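Local coordinates for protein mannan endo-1,6-alpha-mannosidase (Chaetomium thermophilum, PDB 6RY0) that probably cleaves alpha-1,6-mannosidic linkages and acts as a transglycosidase that moves GPI-anchored glycoproteins into the fungal cell wall, at residues G80-H91 and S136-P146. Residues are numbered along the deposited sequence; the frame is centred on the assembly and turned at random.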
ATOM      1  N   GLY A  80       2.423   9.009  -1.673  1.00  7.19           N
ATOM      2  CA  GLY A  80       2.158   8.376  -0.402  1.00  7.87           C
ATOM      3  C   GLY A  80       2.713   6.962  -0.324  1.00  7.14           C
ATOM      4  O   GLY A  80       3.260   6.531   0.706  1.00  7.69           O
ATOM      5  N   ALA A  81       2.588   6.218  -1.415  1.00  6.82           N
ATOM      6  CA  ALA A  81       3.183   4.896  -1.494  1.00  7.56           C
ATOM      7  C   ALA A  81       4.693   4.967  -1.361  1.00  6.93           C
ATOM      8  O   ALA A  81       5.305   4.125  -0.664  1.00  7.26           O
ATOM      9  CB  ALA A  81       2.794   4.235  -2.830  1.00  9.10           C
ATOM     10  N   MET A  82       5.320   5.923  -2.015  1.00  7.04           N
ATOM     11  CA  MET A  82       6.767   6.107  -1.874  1.00  6.75           C
ATOM     12  C   MET A  82       7.135   6.385  -0.423  1.00  6.64           C
ATOM     13  O   MET A  82       8.095   5.816   0.103  1.00  6.54           O
ATOM     14  CB  MET A  82       7.244   7.241  -2.775  1.00  7.44           C
ATOM     15  CG  MET A  82       8.738   7.471  -2.655  1.00  8.50           C
ATOM     16  SD  MET A  82       9.246   8.987  -3.468  1.00  9.97           S
ATOM     17  CE  MET A  82      10.884   9.160  -2.703  1.00 12.98           C
ATOM     18  N   MET A  83       6.403   7.281   0.245  1.00  6.68           N
ATOM     19  CA  MET A  83       6.734   7.592   1.623  1.00  6.70           C
ATOM     20  C   MET A  83       6.738   6.327   2.454  1.00  6.70           C
ATOM     21  O   MET A  83       7.648   6.065   3.233  1.00  7.04           O
ATOM     22  CB  MET A  83       5.767   8.628   2.205  1.00  7.34           C
ATOM     23  CG  MET A  83       5.731   9.987   1.504  1.00  7.64           C
ATOM     24  SD  MET A  83       7.256  10.931   1.414  1.00  8.55           S
ATOM     25  CE  MET A  83       7.800  10.549  -0.253  1.00 10.23           C
ATOM     26  N   GLY A  84       5.680   5.528   2.328  1.00  6.55           N
ATOM     27  CA  GLY A  84       5.610   4.307   3.107  1.00  6.93           C
ATOM     28  C   GLY A  84       6.732   3.335   2.778  1.00  6.40           C
ATOM     29  O   GLY A  84       7.274   2.668   3.658  1.00  6.64           O
ATOM     30  N   THR A  85       7.104   3.251   1.506  1.00  6.44           N
ATOM     31  CA  THR A  85       8.217   2.394   1.104  1.00  6.41           C
ATOM     32  C   THR A  85       9.494   2.761   1.868  1.00  6.54           C
ATOM     33  O   THR A  85      10.247   1.883   2.293  1.00  6.63           O
ATOM     34  CB  THR A  85       8.455   2.473  -0.408  1.00  6.87           C
ATOM     35  OG1 THR A  85       7.263   2.086  -1.097  1.00  7.45           O
ATOM     36  CG2 THR A  85       9.546   1.531  -0.844  1.00  7.65           C
ATOM     37  N   TYR A  86       9.736   4.061   2.062  1.00  6.39           N
ATOM     38  CA  TYR A  86      10.900   4.516   2.768  1.00  6.40           C
ATOM     39  C   TYR A  86      10.803   4.396   4.291  1.00  6.60           C
ATOM     40  O   TYR A  86      11.821   4.200   4.955  1.00  6.93           O
ATOM     41  CB  TYR A  86      11.308   5.955   2.382  1.00  7.15           C
ATOM     42  CG  TYR A  86      12.076   5.966   1.068  1.00  6.98           C
ATOM     43  CD1 TYR A  86      11.423   5.903  -0.152  1.00  7.86           C
ATOM     44  CD2 TYR A  86      13.466   6.013   1.053  1.00  7.62           C
ATOM     45  CE1 TYR A  86      12.117   5.865  -1.334  1.00  8.53           C
ATOM     46  CE2 TYR A  86      14.174   5.983  -0.139  1.00  7.80           C
ATOM     47  CZ  TYR A  86      13.492   5.899  -1.322  1.00  8.36           C
ATOM     48  OH  TYR A  86      14.128   5.885  -2.526  1.00  9.55           O
ATOM     49  N   VAL A  87       9.606   4.498   4.841  1.00  6.49           N
ATOM     50  CA  VAL A  87       9.414   4.157   6.250  1.00  7.01           C
ATOM     51  C   VAL A  87       9.791   2.696   6.489  1.00  6.91           C
ATOM     52  O   VAL A  87      10.492   2.356   7.453  1.00  7.69           O
ATOM     53  CB  VAL A  87       7.958   4.451   6.660  1.00  7.07           C
ATOM     54  CG1 VAL A  87       7.648   3.909   8.047  1.00  8.28           C
ATOM     55  CG2 VAL A  87       7.677   5.960   6.618  1.00  7.23           C
ATOM     56  N   ASP A  88       9.348   1.819   5.589  1.00  6.76           N
ATOM     57  CA  ASP A  88       9.740   0.406   5.655  0.66  6.68           C
ATOM     58  C   ASP A  88      11.244   0.228   5.427  1.00  6.94           C
ATOM     59  O   ASP A  88      11.880  -0.563   6.120  1.00  7.40           O
ATOM     60  CB  ASP A  88       8.943  -0.466   4.681  0.66  6.65           C
ATOM     61  CG  ASP A  88       7.814  -1.224   5.332  0.66  7.13           C
ATOM     62  OD1 ASP A  88       7.814  -1.418   6.569  0.66  7.95           O
ATOM     63  OD2 ASP A  88       6.923  -1.659   4.547  0.66  8.49           O
ATOM     64  N   TYR A  89      11.806   0.937   4.454  1.00  6.84           N
ATOM     65  CA  TYR A  89      13.245   0.836   4.171  1.00  7.34           C
ATOM     66  C   TYR A  89      14.066   1.083   5.428  1.00  7.76           C
ATOM     67  O   TYR A  89      14.969   0.296   5.755  1.00  8.23           O
ATOM     68  CB  TYR A  89      13.632   1.801   3.056  1.00  7.40           C
ATOM     69  CG  TYR A  89      15.129   1.931   2.871  1.00  7.53           C
ATOM     70  CD1 TYR A  89      15.858   0.950   2.253  1.00  7.88           C
ATOM     71  CD2 TYR A  89      15.810   3.044   3.357  1.00  8.29           C
ATOM     72  CE1 TYR A  89      17.258   1.054   2.136  1.00  8.73           C
ATOM     73  CE2 TYR A  89      17.187   3.151   3.257  1.00  8.58           C
ATOM     74  CZ  TYR A  89      17.903   2.134   2.666  1.00  8.60           C
ATOM     75  OH  TYR A  89      19.269   2.153   2.570  1.00  9.85           O
ATOM     76  N   TRP A  90      13.783   2.169   6.142  1.00  7.78           N
ATOM     77  CA  TRP A  90      14.519   2.455   7.361  1.00  8.58           C
ATOM     78  C   TRP A  90      14.299   1.367   8.408  1.00  7.97           C
ATOM     79  O   TRP A  90      15.236   0.953   9.091  1.00  8.99           O
ATOM     80  CB  TRP A  90      14.132   3.839   7.887  1.00  9.15           C
ATOM     81  CG  TRP A  90      14.536   4.046   9.308  1.00  9.25           C
ATOM     82  CD1 TRP A  90      15.781   4.317   9.815  1.00 10.41           C
ATOM     83  CD2 TRP A  90      13.663   3.946  10.435  1.00  9.25           C
ATOM     84  NE1 TRP A  90      15.718   4.410  11.183  1.00 11.41           N
ATOM     85  CE2 TRP A  90      14.426   4.175  11.589  1.00 10.80           C
ATOM     86  CE3 TRP A  90      12.304   3.653  10.563  1.00  9.90           C
ATOM     87  CZ2 TRP A  90      13.860   4.135  12.884  1.00 12.03           C
ATOM     88  CZ3 TRP A  90      11.752   3.603  11.821  1.00 10.68           C
ATOM     89  CH2 TRP A  90      12.510   3.860  12.960  1.00 12.43           C
ATOM     90  N   HIS A  91      13.056   0.925   8.571  1.00  7.75           N
ATOM     91  CA  HIS A  91      12.735  -0.126   9.523  1.00  7.90           C
ATOM     92  C   HIS A  91      13.516  -1.413   9.257  1.00  8.11           C
ATOM     93  O   HIS A  91      13.898  -2.117  10.179  1.00  9.20           O
ATOM     94  CB  HIS A  91      11.226  -0.350   9.458  1.00  8.20           C
ATOM     95  CG  HIS A  91      10.691  -1.512  10.213  1.00  8.20           C
ATOM     96  ND1 HIS A  91      10.683  -1.580  11.579  1.00  9.05           N
ATOM     97  CD2 HIS A  91      10.042  -2.618   9.780  1.00  8.79           C
ATOM     98  CE1 HIS A  91      10.066  -2.691  11.960  1.00  9.79           C
ATOM     99  NE2 HIS A  91       9.665  -3.347  10.882  1.00  9.27           N
ATOM    100  N   SER A 136       0.469   4.668   5.117  1.00  6.24           N
ATOM    101  CA  SER A 136       1.847   5.067   5.379  1.00  5.93           C
ATOM    102  C   SER A 136       2.003   5.684   6.771  1.00  6.21           C
ATOM    103  O   SER A 136       3.008   5.432   7.430  1.00  6.63           O
ATOM    104  CB  SER A 136       2.314   6.023   4.297  1.00  6.98           C
ATOM    105  OG  SER A 136       2.461   5.304   3.092  1.00  7.42           O
ATOM    106  N   ALA A 137       1.018   6.450   7.234  1.00  6.26           N
ATOM    107  CA  ALA A 137       1.070   6.979   8.585  1.00  6.43           C
ATOM    108  C   ALA A 137       0.957   5.845   9.626  1.00  6.18           C
ATOM    109  O   ALA A 137       1.673   5.836  10.633  1.00  6.61           O
ATOM    110  CB  ALA A 137      -0.042   8.006   8.796  1.00  6.88           C
ATOM    111  N   MET A 138       0.065   4.889   9.370  1.00  6.02           N
ATOM    112  CA  MET A 138      -0.064   3.725  10.248  1.00  6.03           C
ATOM    113  C   MET A 138       1.258   2.977  10.346  1.00  6.43           C
ATOM    114  O   MET A 138       1.693   2.582  11.425  1.00  6.64           O
ATOM    115  CB  MET A 138      -1.170   2.815   9.725  1.00  6.44           C
ATOM    116  CG  MET A 138      -1.564   1.683  10.634  1.00  6.77           C
ATOM    117  SD  MET A 138      -2.387   2.177  12.144  1.00  7.85           S
ATOM    118  CE  MET A 138      -1.150   1.837  13.395  1.00  8.39           C
ATOM    119  N   LEU A 139       1.916   2.802   9.197  1.00  6.11           N
ATOM    120  CA  LEU A 139       3.208   2.106   9.128  1.00  6.14           C
ATOM    121  C   LEU A 139       4.261   2.884   9.926  1.00  6.34           C
ATOM    122  O   LEU A 139       5.080   2.283  10.615  1.00  6.84           O
ATOM    123  CB  LEU A 139       3.638   1.987   7.656  1.00  6.35           C
ATOM    124  CG  LEU A 139       4.887   1.150   7.448  1.00  6.79           C
ATOM    125  CD1 LEU A 139       4.670  -0.320   7.839  1.00  7.63           C
ATOM    126  CD2 LEU A 139       5.312   1.243   5.992  1.00  8.10           C
ATOM    127  N   ALA A 140       4.249   4.211   9.837  1.00  6.34           N
ATOM    128  CA  ALA A 140       5.181   5.011  10.619  1.00  6.73           C
ATOM    129  C   ALA A 140       4.983   4.775  12.112  1.00  6.91           C
ATOM    130  O   ALA A 140       5.943   4.632  12.854  1.00  7.72           O
ATOM    131  CB  ALA A 140       5.035   6.478  10.231  1.00  6.94           C
ATOM    132  N   ALA A 141       3.729   4.693  12.571  1.00  6.94           N
ATOM    133  CA  ALA A 141       3.475   4.383  13.991  1.00  7.46           C
ATOM    134  C   ALA A 141       3.965   2.964  14.332  1.00  7.16           C
ATOM    135  O   ALA A 141       4.634   2.745  15.344  1.00  7.92           O
ATOM    136  CB  ALA A 141       1.999   4.558  14.334  1.00  7.50           C
ATOM    137  N   GLU A 142       3.633   1.990  13.486  1.00  6.91           N
ATOM    138  CA  GLU A 142       4.049   0.605  13.723  1.00  7.05           C
ATOM    139  C   GLU A 142       5.544   0.423  13.748  1.00  7.08           C
ATOM    140  O   GLU A 142       6.067  -0.446  14.459  1.00  8.07           O
ATOM    141  CB  GLU A 142       3.467  -0.293  12.609  1.00  6.81           C
ATOM    142  CG  GLU A 142       1.963  -0.474  12.690  1.00  7.03           C
ATOM    143  CD  GLU A 142       1.339  -0.972  11.402  1.00  6.92           C
ATOM    144  OE1 GLU A 142       2.024  -0.982  10.353  1.00  7.65           O
ATOM    145  OE2 GLU A 142       0.122  -1.324  11.427  1.00  7.41           O
ATOM    146  N   ASN A 143       6.239   1.199  12.945  1.00  7.12           N
ATOM    147  CA  ASN A 143       7.687   1.056  12.789  1.00  7.74           C
ATOM    148  C   ASN A 143       8.465   1.986  13.723  1.00  8.29           C
ATOM    149  O   ASN A 143       9.679   2.028  13.682  1.00  8.66           O
ATOM    150  CB  ASN A 143       8.082   1.287  11.329  1.00  7.67           C
ATOM    151  CG  ASN A 143       7.716   0.134  10.432  1.00  8.00           C
ATOM    152  OD1 ASN A 143       7.166  -0.856  10.884  1.00  9.06           O
ATOM    153  ND2 ASN A 143       8.001   0.266   9.123  1.00  7.77           N
ATOM    154  N   LYS A 144       7.769   2.747  14.556  1.00  8.22           N
ATOM    155  CA  LYS A 144       8.408   3.709  15.462  1.00  8.70           C
ATOM    156  C   LYS A 144       9.237   4.726  14.679  1.00  8.72           C
ATOM    157  O   LYS A 144      10.284   5.174  15.116  1.00  9.63           O
ATOM    158  CB  LYS A 144       9.203   3.001  16.563  1.00 10.23           C
ATOM    159  CG  LYS A 144       8.345   2.111  17.409  1.00 12.88           C
ATOM    160  CD  LYS A 144       9.105   1.379  18.502  1.00 16.92           C
ATOM    161  CE  LYS A 144       9.692   2.268  19.528  1.00 20.89           C
ATOM    162  NZ  LYS A 144      10.255   1.401  20.584  1.00 23.75           N
ATOM    163  N   PHE A 145       8.739   5.088  13.498  1.00  8.04           N
ATOM    164  CA  PHE A 145       9.375   6.146  12.703  1.00  8.42           C
ATOM    165  C   PHE A 145       9.394   7.417  13.555  1.00  8.89           C
ATOM    166  O   PHE A 145       8.419   7.719  14.246  1.00  9.53           O
ATOM    167  CB  PHE A 145       8.572   6.324  11.414  1.00  8.49           C
ATOM    168  CG  PHE A 145       9.223   7.157  10.356  1.00  8.89           C
ATOM    169  CD1 PHE A 145      10.354   6.720   9.711  1.00  9.65           C
ATOM    170  CD2 PHE A 145       8.652   8.324   9.938  1.00 11.90           C
ATOM    171  CE1 PHE A 145      10.935   7.456   8.712  1.00 10.21           C
ATOM    172  CE2 PHE A 145       9.211   9.060   8.938  1.00 13.71           C
ATOM    173  CZ  PHE A 145      10.369   8.632   8.335  1.00 12.01           C
ATOM    174  N   PRO A 146      10.480   8.195  13.516  1.00  9.12           N
ATOM    175  CA  PRO A 146      10.525   9.364  14.397  1.00 10.60           C
ATOM    176  C   PRO A 146       9.300  10.245  14.298  1.00  9.71           C
ATOM    177  O   PRO A 146       8.747  10.484  13.223  1.00 10.04           O
ATOM    178  CB  PRO A 146      11.791  10.097  13.931  1.00 13.06           C
ATOM    179  CG  PRO A 146      12.682   8.966  13.451  1.00 13.86           C
ATOM    180  CD  PRO A 146      11.744   7.997  12.780  1.00 11.08           C
TER
HETATM  181  O   HOH W   1      11.711   0.277  13.221  1.00 14.27           O
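Gly-80 O takes a hydrogen bond from Ser-136 OG (2.8 Å), which comes from above the carbonyl plane, while Gly-84 N uses the other face. One turn on, Gly-84 CA lies 3.3 Å from Ser-136 OG; a beta carbon at Gly-84 would clash with that hydroxyl. Val-87 splits its branches: CG1, anti to the backbone N (chi1 171°), packs on Ala-140 CA and Leu-139 CG, whereas CG2 sits 3.9 Å above the centre of the Phe-145 ring, a CH-pi contact. In one of two modelled conformers, Asp-88 OD1 accepts from Asn-143 ND2 at 3.1 Å on its anti side, tilted out of the carboxylate plane, with OD2 salt-bridged to Arg-329. The six-membered ring of Trp-90 receives the edge of Phe-145 in an offset edge-to-face pair. The His-91 ring stacks on the Asn-143 amide, planes 12° apart, and a water joins His-91 ND1 to Asn-143 O. Shortening His-91 to an alanine would probably uncover one amide face and deprive this water of its imidazole partner. A Schellman motif at Lys-144 ends helix 127-142. The axes of 80-91 and 136-142, 9.0 Å apart and 13° from parallel, are consistent with neighbouring helices in the (alpha/alpha)6 barrel of family 76.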